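Local coordinates for protein pyridoxine 4-oxidase (Mesorhizobium loti, PDB 4HA6) that probably oxidises pyridoxine at its 4-hydroxymethyl group to pyridoxal, passing the electrons through bound FAD to molecular oxygen, as a flavoenzyme of the GMC oxidoreductase family, at residues V150-R155 and A415-R420; R220-L223 and R229-E232; L254-L259 and V475-I480. One frame throughout, in Å; residues are numbered along the deposited sequence. Where two conformers were deposited one is given.

Contact 1 of 3, residues V150-R155 and A415-R420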
loop_
_atom_site.group_PDB
_atom_site.type_symbol
_atom_site.label_atom_id
_atom_site.label_comp_id
_atom_site.label_asym_id
_atom_site.label_seq_id
_atom_site.Cartn_x
_atom_site.Cartn_y
_atom_site.Cartn_z
ATOM N N VAL A 150 -1.218 -14.591 19.182
ATOM C CA VAL A 150 -0.487 -13.334 19.390
ATOM C C VAL A 150 0.713 -13.527 20.317
ATOM O O VAL A 150 0.596 -14.117 21.399
ATOM C CB VAL A 150 -1.399 -12.223 19.945
ATOM C CG1 VAL A 150 -0.591 -10.989 20.296
ATOM C CG2 VAL A 150 -2.489 -11.876 18.946
ATOM N N SER A 151 1.868 -13.030 19.887
ATOM C CA SER A 151 3.102 -13.124 20.670
ATOM C C SER A 151 2.976 -12.520 22.082
ATOM O O SER A 151 2.385 -11.453 22.258
ATOM C CB SER A 151 4.231 -12.426 19.911
ATOM O OG SER A 151 5.304 -12.123 20.772
ATOM N N PRO A 152 3.541 -13.201 23.097
ATOM C CA PRO A 152 3.482 -12.623 24.444
ATOM C C PRO A 152 4.116 -11.227 24.502
ATOM O O PRO A 152 3.645 -10.396 25.283
ATOM C CB PRO A 152 4.256 -13.637 25.310
ATOM C CG PRO A 152 4.989 -14.515 24.362
ATOM C CD PRO A 152 4.175 -14.531 23.091
ATOM N N LEU A 153 5.140 -10.972 23.680
ATOM C CA LEU A 153 5.683 -9.614 23.500
ATOM C C LEU A 153 4.616 -8.620 23.027
ATOM O O LEU A 153 4.491 -7.521 23.582
ATOM C CB LEU A 153 6.862 -9.609 22.503
ATOM C CG LEU A 153 7.484 -8.250 22.142
ATOM C CD1 LEU A 153 7.778 -7.387 23.383
ATOM C CD2 LEU A 153 8.760 -8.423 21.319
ATOM N N ALA A 154 3.857 -9.002 22.001
ATOM C CA ALA A 154 2.799 -8.137 21.472
ATOM C C ALA A 154 1.686 -7.910 22.492
ATOM O O ALA A 154 1.136 -6.805 22.593
ATOM C CB ALA A 154 2.231 -8.695 20.179
ATOM N N ARG A 155 1.345 -8.943 23.258
ATOM C CA ARG A 155 0.318 -8.764 24.276
ATOM C C ARG A 155 0.791 -7.794 25.349
ATOM O O ARG A 155 0.001 -7.033 25.915
ATOM C CB ARG A 155 -0.095 -10.104 24.896
ATOM C CG ARG A 155 -0.902 -10.986 23.959
ATOM C CD ARG A 155 -1.391 -12.241 24.663
ATOM N NE ARG A 155 -0.700 -13.439 24.189
ATOM C CZ ARG A 155 0.241 -14.079 24.879
ATOM N NH1 ARG A 155 0.602 -13.637 26.082
ATOM N NH2 ARG A 155 0.816 -15.165 24.369
ATOM N N ALA A 415 8.296 -4.579 31.215
ATOM C CA ALA A 415 9.444 -4.858 32.068
ATOM C C ALA A 415 9.858 -6.330 32.053
ATOM O O ALA A 415 11.013 -6.661 32.349
ATOM C CB ALA A 415 9.149 -4.418 33.491
ATOM N N GLY A 416 8.929 -7.215 31.718
ATOM C CA GLY A 416 9.265 -8.626 31.620
ATOM C C GLY A 416 10.128 -8.915 30.400
ATOM O O GLY A 416 10.863 -9.914 30.362
ATOM N N TRP A 417 10.055 -8.039 29.400
ATOM C CA TRP A 417 10.783 -8.280 28.150
ATOM C C TRP A 417 12.000 -7.386 27.986
ATOM O O TRP A 417 12.990 -7.786 27.361
ATOM C CB TRP A 417 9.853 -8.105 26.943
ATOM C CG TRP A 417 8.892 -9.215 26.821
ATOM C CD1 TRP A 417 7.614 -9.263 27.312
ATOM C CD2 TRP A 417 9.130 -10.472 26.191
ATOM N NE1 TRP A 417 7.046 -10.485 27.020
ATOM C CE2 TRP A 417 7.961 -11.243 26.330
ATOM C CE3 TRP A 417 10.224 -11.024 25.523
ATOM C CZ2 TRP A 417 7.855 -12.536 25.819
ATOM C CZ3 TRP A 417 10.119 -12.297 25.015
ATOM C CH2 TRP A 417 8.945 -13.041 25.161
ATOM N N ARG A 418 11.914 -6.179 28.548
ATOM C CA ARG A 418 12.884 -5.122 28.293
ATOM C C ARG A 418 14.108 -5.265 29.186
ATOM O O ARG A 418 13.985 -5.316 30.407
ATOM C CB ARG A 418 12.217 -3.747 28.527
ATOM C CG ARG A 418 13.114 -2.544 28.246
ATOM C CD ARG A 418 12.462 -1.214 28.690
ATOM N NE ARG A 418 12.257 -1.173 30.143
ATOM C CZ ARG A 418 11.069 -1.269 30.736
ATOM N NH1 ARG A 418 9.967 -1.389 30.007
ATOM N NH2 ARG A 418 10.977 -1.234 32.057
ATOM N N GLU A 419 15.293 -5.333 28.590
ATOM C CA GLU A 419 16.517 -5.252 29.387
ATOM C C GLU A 419 16.914 -3.772 29.465
ATOM O O GLU A 419 17.121 -3.224 30.554
ATOM C CB GLU A 419 17.627 -6.135 28.787
ATOM C CG GLU A 419 19.052 -5.773 29.199
ATOM C CD GLU A 419 19.425 -6.262 30.587
ATOM O OE1 GLU A 419 18.584 -6.908 31.255
ATOM O OE2 GLU A 419 20.575 -5.999 31.006
ATOM N N ARG A 420 16.971 -3.128 28.302
ATOM C CA ARG A 420 17.206 -1.687 28.201
ATOM C C ARG A 420 17.026 -1.237 26.752
ATOM O O ARG A 420 17.039 -2.064 25.828
ATOM C CB ARG A 420 18.621 -1.327 28.650
ATOM C CG ARG A 420 19.696 -1.897 27.735
ATOM C CD ARG A 420 21.043 -1.218 27.961
ATOM N NE ARG A 420 22.003 -1.556 26.911
ATOM C CZ ARG A 420 22.663 -2.710 26.849
ATOM N NH1 ARG A 420 22.461 -3.640 27.775
ATOM N NH2 ARG A 420 23.522 -2.940 25.861
#

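Contact 2 of 3, residues R220-L223 and R229-E232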
loop_
_atom_site.group_PDB
_atom_site.type_symbol
_atom_site.label_atom_id
_atom_site.label_comp_id
_atom_site.label_asym_id
_atom_site.label_seq_id
_atom_site.Cartn_x
_atom_site.Cartn_y
_atom_site.Cartn_z
ATOM N N ARG A 220 3.380 0.749 -24.333
ATOM C CA ARG A 220 2.733 1.987 -24.753
ATOM C C ARG A 220 1.252 1.749 -25.016
ATOM O O ARG A 220 0.855 0.652 -25.446
ATOM C CB ARG A 220 3.375 2.516 -26.052
ATOM C CG ARG A 220 4.845 2.925 -25.948
ATOM C CD ARG A 220 5.412 3.436 -27.290
ATOM N NE ARG A 220 5.920 2.365 -28.154
ATOM C CZ ARG A 220 7.016 2.463 -28.906
ATOM N NH1 ARG A 220 7.733 3.580 -28.902
ATOM N NH2 ARG A 220 7.400 1.443 -29.660
ATOM N N LEU A 221 0.441 2.782 -24.778
ATOM C CA LEU A 221 -0.950 2.800 -25.215
ATOM C C LEU A 221 -0.967 3.650 -26.470
ATOM O O LEU A 221 -0.373 4.735 -26.495
ATOM C CB LEU A 221 -1.852 3.461 -24.174
ATOM C CG LEU A 221 -1.720 2.910 -22.762
ATOM C CD1 LEU A 221 -2.457 3.785 -21.772
ATOM C CD2 LEU A 221 -2.242 1.486 -22.736
ATOM N N LYS A 222 -1.647 3.174 -27.507
ATOM C CA LYS A 222 -1.698 3.909 -28.760
ATOM C C LYS A 222 -3.039 4.618 -28.919
ATOM O O LYS A 222 -4.111 4.043 -28.666
ATOM C CB LYS A 222 -1.399 2.980 -29.936
ATOM C CG LYS A 222 0.015 2.408 -29.896
ATOM C CD LYS A 222 0.333 1.582 -31.152
ATOM C CE LYS A 222 1.820 1.229 -31.242
ATOM N NZ LYS A 222 2.139 0.500 -32.515
ATOM N N LEU A 223 -2.967 5.885 -29.312
ATOM C CA LEU A 223 -4.144 6.743 -29.346
ATOM C C LEU A 223 -4.687 6.970 -30.755
ATOM O O LEU A 223 -3.944 6.967 -31.737
ATOM C CB LEU A 223 -3.828 8.106 -28.716
ATOM C CG LEU A 223 -3.891 8.285 -27.196
ATOM C CD1 LEU A 223 -3.543 7.014 -26.454
ATOM C CD2 LEU A 223 -2.997 9.445 -26.757
ATOM N N ARG A 229 -6.653 3.197 -28.687
ATOM C CA ARG A 229 -7.102 2.276 -29.727
ATOM C C ARG A 229 -6.502 0.892 -29.534
ATOM O O ARG A 229 -7.177 -0.133 -29.723
ATOM C CB ARG A 229 -6.766 2.840 -31.111
ATOM C CG ARG A 229 -7.033 1.891 -32.274
ATOM C CD ARG A 229 -6.613 2.534 -33.588
ATOM N NE ARG A 229 -6.794 1.669 -34.755
ATOM C CZ ARG A 229 -5.796 1.081 -35.412
ATOM N NH1 ARG A 229 -4.543 1.253 -35.009
ATOM N NH2 ARG A 229 -6.045 0.319 -36.471
ATOM N N SER A 230 -5.235 0.857 -29.139
ATOM C CA SER A 230 -4.559 -0.412 -28.917
ATOM C C SER A 230 -3.461 -0.287 -27.869
ATOM O O SER A 230 -3.122 0.818 -27.435
ATOM C CB SER A 230 -3.959 -0.926 -30.227
ATOM O OG SER A 230 -2.909 -0.082 -30.667
ATOM N N LEU A 231 -2.909 -1.437 -27.479
ATOM C CA LEU A 231 -1.797 -1.518 -26.537
ATOM C C LEU A 231 -0.658 -2.277 -27.183
ATOM O O LEU A 231 -0.885 -3.309 -27.818
ATOM C CB LEU A 231 -2.198 -2.287 -25.273
ATOM C CG LEU A 231 -3.423 -1.882 -24.468
ATOM C CD1 LEU A 231 -4.677 -2.459 -25.107
ATOM C CD2 LEU A 231 -3.267 -2.375 -23.049
ATOM N N GLU A 232 0.565 -1.786 -27.009
ATOM C CA GLU A 232 1.749 -2.513 -27.455
ATOM C C GLU A 232 2.223 -3.369 -26.301
ATOM O O GLU A 232 2.546 -2.853 -25.217
ATOM C CB GLU A 232 2.859 -1.543 -27.884
ATOM C CG GLU A 232 4.146 -2.234 -28.316
ATOM C CD GLU A 232 5.297 -1.257 -28.529
ATOM O OE1 GLU A 232 5.435 -0.311 -27.723
ATOM O OE2 GLU A 232 6.063 -1.440 -29.503
#

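Contact 3 of 3, residues L254-L259 and V475-I480. With FAD (flavin-adenine dinucleotide), chain B.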
loop_
_atom_site.group_PDB
_atom_site.type_symbol
_atom_site.label_atom_id
_atom_site.label_comp_id
_atom_site.label_asym_id
_atom_site.label_seq_id
_atom_site.Cartn_x
_atom_site.Cartn_y
_atom_site.Cartn_z
ATOM N N LEU A 254 3.724 3.224 -9.299
ATOM C CA LEU A 254 4.881 3.596 -10.101
ATOM C C LEU A 254 4.647 3.302 -11.559
ATOM O O LEU A 254 4.919 4.129 -12.450
ATOM C CB LEU A 254 6.099 2.814 -9.610
ATOM C CG LEU A 254 6.527 3.264 -8.221
ATOM C CD1 LEU A 254 7.297 2.172 -7.528
ATOM C CD2 LEU A 254 7.362 4.513 -8.333
ATOM N N GLU A 255 4.121 2.115 -11.819
ATOM C CA GLU A 255 4.057 1.659 -13.199
ATOM C C GLU A 255 2.879 2.218 -13.989
ATOM O O GLU A 255 2.940 2.326 -15.219
ATOM C CB GLU A 255 4.125 0.127 -13.248
ATOM C CG GLU A 255 5.493 -0.417 -12.827
ATOM C CD GLU A 255 6.630 0.009 -13.768
ATOM O OE1 GLU A 255 6.363 0.436 -14.918
ATOM O OE2 GLU A 255 7.807 -0.093 -13.360
ATOM N N SER A 256 1.798 2.587 -13.309
ATOM C CA SER A 256 0.729 3.248 -14.051
ATOM C C SER A 256 1.169 4.617 -14.620
ATOM O O SER A 256 1.027 4.838 -15.832
ATOM C CB SER A 256 -0.573 3.316 -13.257
ATOM O OG SER A 256 -1.164 2.034 -13.177
ATOM N N PRO A 257 1.728 5.518 -13.773
ATOM C CA PRO A 257 2.190 6.774 -14.379
ATOM C C PRO A 257 3.291 6.548 -15.423
ATOM O O PRO A 257 3.324 7.261 -16.439
ATOM C CB PRO A 257 2.732 7.575 -13.185
ATOM C CG PRO A 257 3.004 6.578 -12.109
ATOM C CD PRO A 257 1.964 5.492 -12.315
ATOM N N ALA A 258 4.179 5.580 -15.194
ATOM C CA ALA A 258 5.247 5.325 -16.160
ATOM C C ALA A 258 4.680 4.929 -17.523
ATOM O O ALA A 258 5.172 5.373 -18.563
ATOM C CB ALA A 258 6.203 4.254 -15.649
ATOM N N LEU A 259 3.658 4.075 -17.522
ATOM C CA LEU A 259 3.055 3.647 -18.780
ATOM C C LEU A 259 2.462 4.844 -19.490
ATOM O O LEU A 259 2.604 4.983 -20.710
ATOM C CB LEU A 259 1.970 2.593 -18.545
ATOM C CG LEU A 259 1.185 2.176 -19.793
ATOM C CD1 LEU A 259 2.124 1.762 -20.951
ATOM C CD2 LEU A 259 0.203 1.062 -19.457
ATOM N N VAL A 475 -7.945 4.548 -14.644
ATOM C CA VAL A 475 -6.822 4.216 -13.772
ATOM C C VAL A 475 -7.403 3.723 -12.445
ATOM O O VAL A 475 -8.082 4.471 -11.737
ATOM C CB VAL A 475 -5.886 5.409 -13.556
ATOM C CG1 VAL A 475 -4.695 4.976 -12.725
ATOM C CG2 VAL A 475 -5.417 5.990 -14.918
ATOM N N VAL A 476 -7.203 2.444 -12.143
ATOM C CA VAL A 476 -7.864 1.849 -10.991
ATOM C C VAL A 476 -6.864 1.076 -10.149
ATOM O O VAL A 476 -6.785 -0.154 -10.247
ATOM C CB VAL A 476 -9.043 0.932 -11.414
ATOM C CG1 VAL A 476 -9.817 0.469 -10.195
ATOM C CG2 VAL A 476 -9.975 1.684 -12.330
ATOM N N ASP A 477 -6.100 1.816 -9.332
ATOM C CA ASP A 477 -5.129 1.250 -8.396
ATOM C C ASP A 477 -4.707 2.309 -7.368
ATOM O O ASP A 477 -5.358 3.359 -7.250
ATOM C CB ASP A 477 -3.913 0.673 -9.138
ATOM C CG ASP A 477 -3.214 1.702 -10.016
ATOM O OD1 ASP A 477 -3.180 2.905 -9.636
ATOM O OD2 ASP A 477 -2.704 1.302 -11.094
ATOM N N ALA A 478 -3.613 2.063 -6.646
ATOM C CA ALA A 478 -3.193 2.974 -5.579
ATOM C C ALA A 478 -2.808 4.345 -6.101
ATOM O O ALA A 478 -2.758 5.302 -5.332
ATOM C CB ALA A 478 -2.032 2.384 -4.769
ATOM N N SER A 479 -2.512 4.443 -7.394
ATOM C CA SER A 479 -2.102 5.735 -7.958
ATOM C C SER A 479 -3.211 6.813 -7.884
ATOM O O SER A 479 -2.911 8.013 -7.821
ATOM C CB SER A 479 -1.630 5.548 -9.397
ATOM O OG SER A 479 -2.731 5.232 -10.232
ATOM N N ILE A 480 -4.488 6.413 -7.892
ATOM C CA ILE A 480 -5.549 7.432 -7.868
ATOM C C ILE A 480 -5.824 8.054 -6.492
ATOM O O ILE A 480 -6.493 9.104 -6.416
ATOM C CB ILE A 480 -6.880 6.940 -8.476
ATOM C CG1 ILE A 480 -7.555 5.896 -7.573
ATOM C CG2 ILE A 480 -6.693 6.489 -9.937
ATOM C CD1 ILE A 480 -8.660 6.504 -6.687
HETATM P PA FAD B . 0.238 -3.883 -7.297
HETATM O O1A FAD B . -0.486 -4.865 -6.386
HETATM O O2A FAD B . 1.681 -3.569 -7.017
HETATM O O5B FAD B . 0.090 -4.448 -8.806
HETATM C C5B FAD B . 0.815 -3.955 -9.929
HETATM C C4B FAD B . 0.889 -5.124 -10.900
HETATM O O4B FAD B . 0.999 -4.684 -12.258
HETATM C C3B FAD B . 2.113 -5.986 -10.619
HETATM O O3B FAD B . 1.667 -7.352 -10.647
HETATM C C2B FAD B . 3.072 -5.687 -11.768
HETATM O O2B FAD B . 3.893 -6.826 -12.082
HETATM C C1B FAD B . 2.119 -5.320 -12.903
HETATM N N9A FAD B . 2.663 -4.355 -13.904
HETATM C C8A FAD B . 3.368 -3.232 -13.648
HETATM N N7A FAD B . 3.675 -2.589 -14.808
HETATM C C5A FAD B . 3.157 -3.300 -15.837
HETATM C C6A FAD B . 3.115 -3.173 -17.318
HETATM N N6A FAD B . 3.705 -2.113 -17.955
HETATM N N1A FAD B . 2.463 -4.147 -18.015
HETATM C C2A FAD B . 1.867 -5.190 -17.400
HETATM N N3A FAD B . 1.871 -5.352 -16.058
HETATM C C4A FAD B . 2.488 -4.459 -15.232
HETATM N N1 FAD B . -0.584 -3.112 2.358
HETATM C C2 FAD B . -1.394 -3.396 3.395
HETATM O O2 FAD B . -2.534 -2.882 3.418
HETATM N N3 FAD B . -1.013 -4.187 4.416
HETATM C C4 FAD B . 0.199 -4.766 4.462
HETATM O O4 FAD B . 0.545 -5.492 5.431
HETATM C C4X FAD B . 1.147 -4.501 3.356
HETATM N N5 FAD B . 2.388 -5.027 3.330
HETATM C C5X FAD B . 3.229 -4.783 2.293
HETATM C C6 FAD B . 4.506 -5.340 2.272
HETATM C C7 FAD B . 5.365 -5.096 1.205
HETATM C C7M FAD B . 6.743 -5.710 1.197
HETATM C C8 FAD B . 4.918 -4.234 0.076
HETATM C C8M FAD B . 5.854 -3.967 -1.073
HETATM C C9 FAD B . 3.642 -3.673 0.084
HETATM C C9A FAD B . 2.791 -3.917 1.162
HETATM N N10 FAD B . 1.503 -3.353 1.185
HETATM C C10 FAD B . 0.660 -3.627 2.272
HETATM C "C1'" FAD B . 1.056 -2.487 0.087
HETATM C "C2'" FAD B . 0.066 -3.170 -0.842
HETATM O "O2'" FAD B . 0.527 -4.490 -1.172
HETATM C "C3'" FAD B . -0.032 -2.305 -2.101
HETATM O "O3'" FAD B . -0.317 -0.954 -1.701
HETATM C "C4'" FAD B . -1.110 -2.811 -3.043
HETATM O "O4'" FAD B . -0.814 -4.181 -3.364
HETATM C "C5'" FAD B . -1.190 -1.956 -4.313
HETATM O "O5'" FAD B . -1.876 -2.707 -5.311
HETATM P P FAD B . -1.986 -2.130 -6.801
HETATM O O1P FAD B . -3.061 -2.878 -7.580
HETATM O O2P FAD B . -2.025 -0.616 -6.753
HETATM O O3P FAD B . -0.542 -2.485 -7.400
#

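Contact 1 of 3, residues V150-R155 and A415-R420
An indole lying over the N-terminal turn of a helix makes this contact: Trp417, from the residues leading into strand 418-421, packs against Pro152 and Leu153 at the start of helix 152-163. Trp417 CG stands anti to the carbonyl carbon (chi1 -72°), which swings the ring across to the helix. Leu153 CA sits over one face of the indole as a CH-pi contact, 4.1 Å from the centroid of the five-membered ring and 20° off its normal. Beyond CA, Leu153 CD1 reaches Trp417 CG at 4.0 Å, near the root of the ring. At the far end Pro152 CG meets Trp417 CZ2 at 3.8 Å, approaching obliquely. No hydrogen bond crosses between the segments, and the helix start is capped from within its own segment, Ser151 OG accepting a weak bond from Leu153 N. With an alanine here the aromatic face over Leu153 CA is gone, and a gap is likely to open beside the Pro152 ring. Tyr356 touches both Leu153 and Trp417, so the two segments meet on strand 355-362 of the larger antiparallel sheet, which also holds strand 418-421; Pro307 also touches the Trp417 side chain.

Contact 2 of 3, residues R220-L223 and R229-E232
Arg220 opens the hairpin contact with both backbone and side chain. Its carbonyl O accepts from Glu232 N at 2.9 Å, nearly straight at hydrogen. On the same face of the sheet the two side chains lie side by side and point the same way. In the conformer given, one of two deposited, the arginine chain bends at chi3 (-86°) and NE and NH2 meet the carboxylate side-on: Arg220 NE lies 2.8 Å from Glu232 OE1, and Arg220 NH2 3.2 Å from Glu232 OE2. Both oxygens are met on their syn side, and the two flat groups are 17° apart, a nearly coplanar pairing, with NE tilted out of the carboxylate plane. Arg219 NH2 also pairs with Glu232 OE2, so two arginines probably stabilise the negative charge of this carboxylate.

Leu221 turns to the other face, where its CD2 meets Leu231 CG at 4.0 Å in a non-hydrogen-bonded antiparallel pair. Lys222 returns to the face of Arg220. Its N donates to Ser230 O at 2.8 Å, and its extended chain starts over the serine, with Lys222 CB 3.5 Å from Ser230 OG; that hydroxyl is hydrogen-bonded to Glu241. Lys222 O takes Arg229 N at 2.7 Å and, weakly, Ser230 N at 3.4 Å. Arg229 and Ser230 thus both face Lys222, a classic beta bulge shortly after the hairpin turn. Leu223 ends the segment with its CB directed away from the partner strand.

The strand axes run antiparallel at 158°. Strand 227-235 is the middle one of a three-stranded sheet, with 217-224 and 238-243 flanking it. On the leucine face, Leu221 packs on Leu259 and Leu260 of helix 252-262, and Leu231 on Val5 and Val7 of strand 4-7, tying the hairpin to the FAD-binding domain.

Contact 3 of 3, residues L254-L259 and V475-I480
Ser256 OG stands anti to its carbonyl carbon (chi1 -72°), directed from helix 252-262 at the loop after strand 473-475. Asp477 CG lies between its own backbone N and carbonyl carbon (chi1 57°), which sets the carboxylate between helix 252-262 and Ser479, two residues on in the loop. Ser256 OG donates to Asp477 OD2 at 2.7 Å, and the oxygen receives it on its syn lone pair. This is the one hydrogen bond between the segments, and little else touches: Ser256 CB lies 4.2 Å from Ser479 OG, and Val475 CG1 is farther still. The contact thus forms past the C-terminal ends of neighbouring parallel strands 246-249 and 473-475 of the FAD-binding fold, the first followed by the helix, the second by the loop.

The other carboxylate oxygen works within the loop. Asp477 OD1 accepts from Ser479 N at 2.8 Å, met on the anti side and tilted from the carboxylate plane, which closes an Asx turn. Ser479 OG is also directed at OD1, although the modelled separation is too short to be relied on. OD2 has a second donor in Gly252 N at the start of the helix, so the carboxylate spans helix and loop with both oxygens engaged.

FAD lies against both segments. Ala478 N donates to FAD O2P at 3.1 Å with an angle of 166° at hydrogen, and Asp477 CB packs against the same phosphate oxygen at 3.3 Å. Glu255 CB, from the helix, comes within 3.2 Å of FAD N7A on the adenine, while Glu255 OE2 is hydrogen-bonded to Tyr60.

The carboxylate's bonds probably help hold the loop so that the Ala478 amide points at the pyrophosphate. A neutral amide dipole meets the phosphate charge, and the buried carboxylate is probably stabilised by its several donors.

Overall arrangement
Measured between centres, contacts 2 and 3 are neighbours, about 16 Å apart, whereas contact 1 lies on the opposite side of the chain's centre, about 41 Å from contact 3 and 55 Å from contact 2. Contact 3 is buried and polar, a carboxylate network beside the cofactor. Contact 2 is partly buried and two-faced, charged on one side and leucine-lined on the other. Contact 1, also partly buried, relies on apolar and CH-pi packing away from the annotated sites. Helix 252-262 joins contacts 2 and 3: its Leu259 packs against Arg220 and Leu221. Along the chain, contact 2 is nested within the loop closed by contact 1, and contacts 1 and 3 cross.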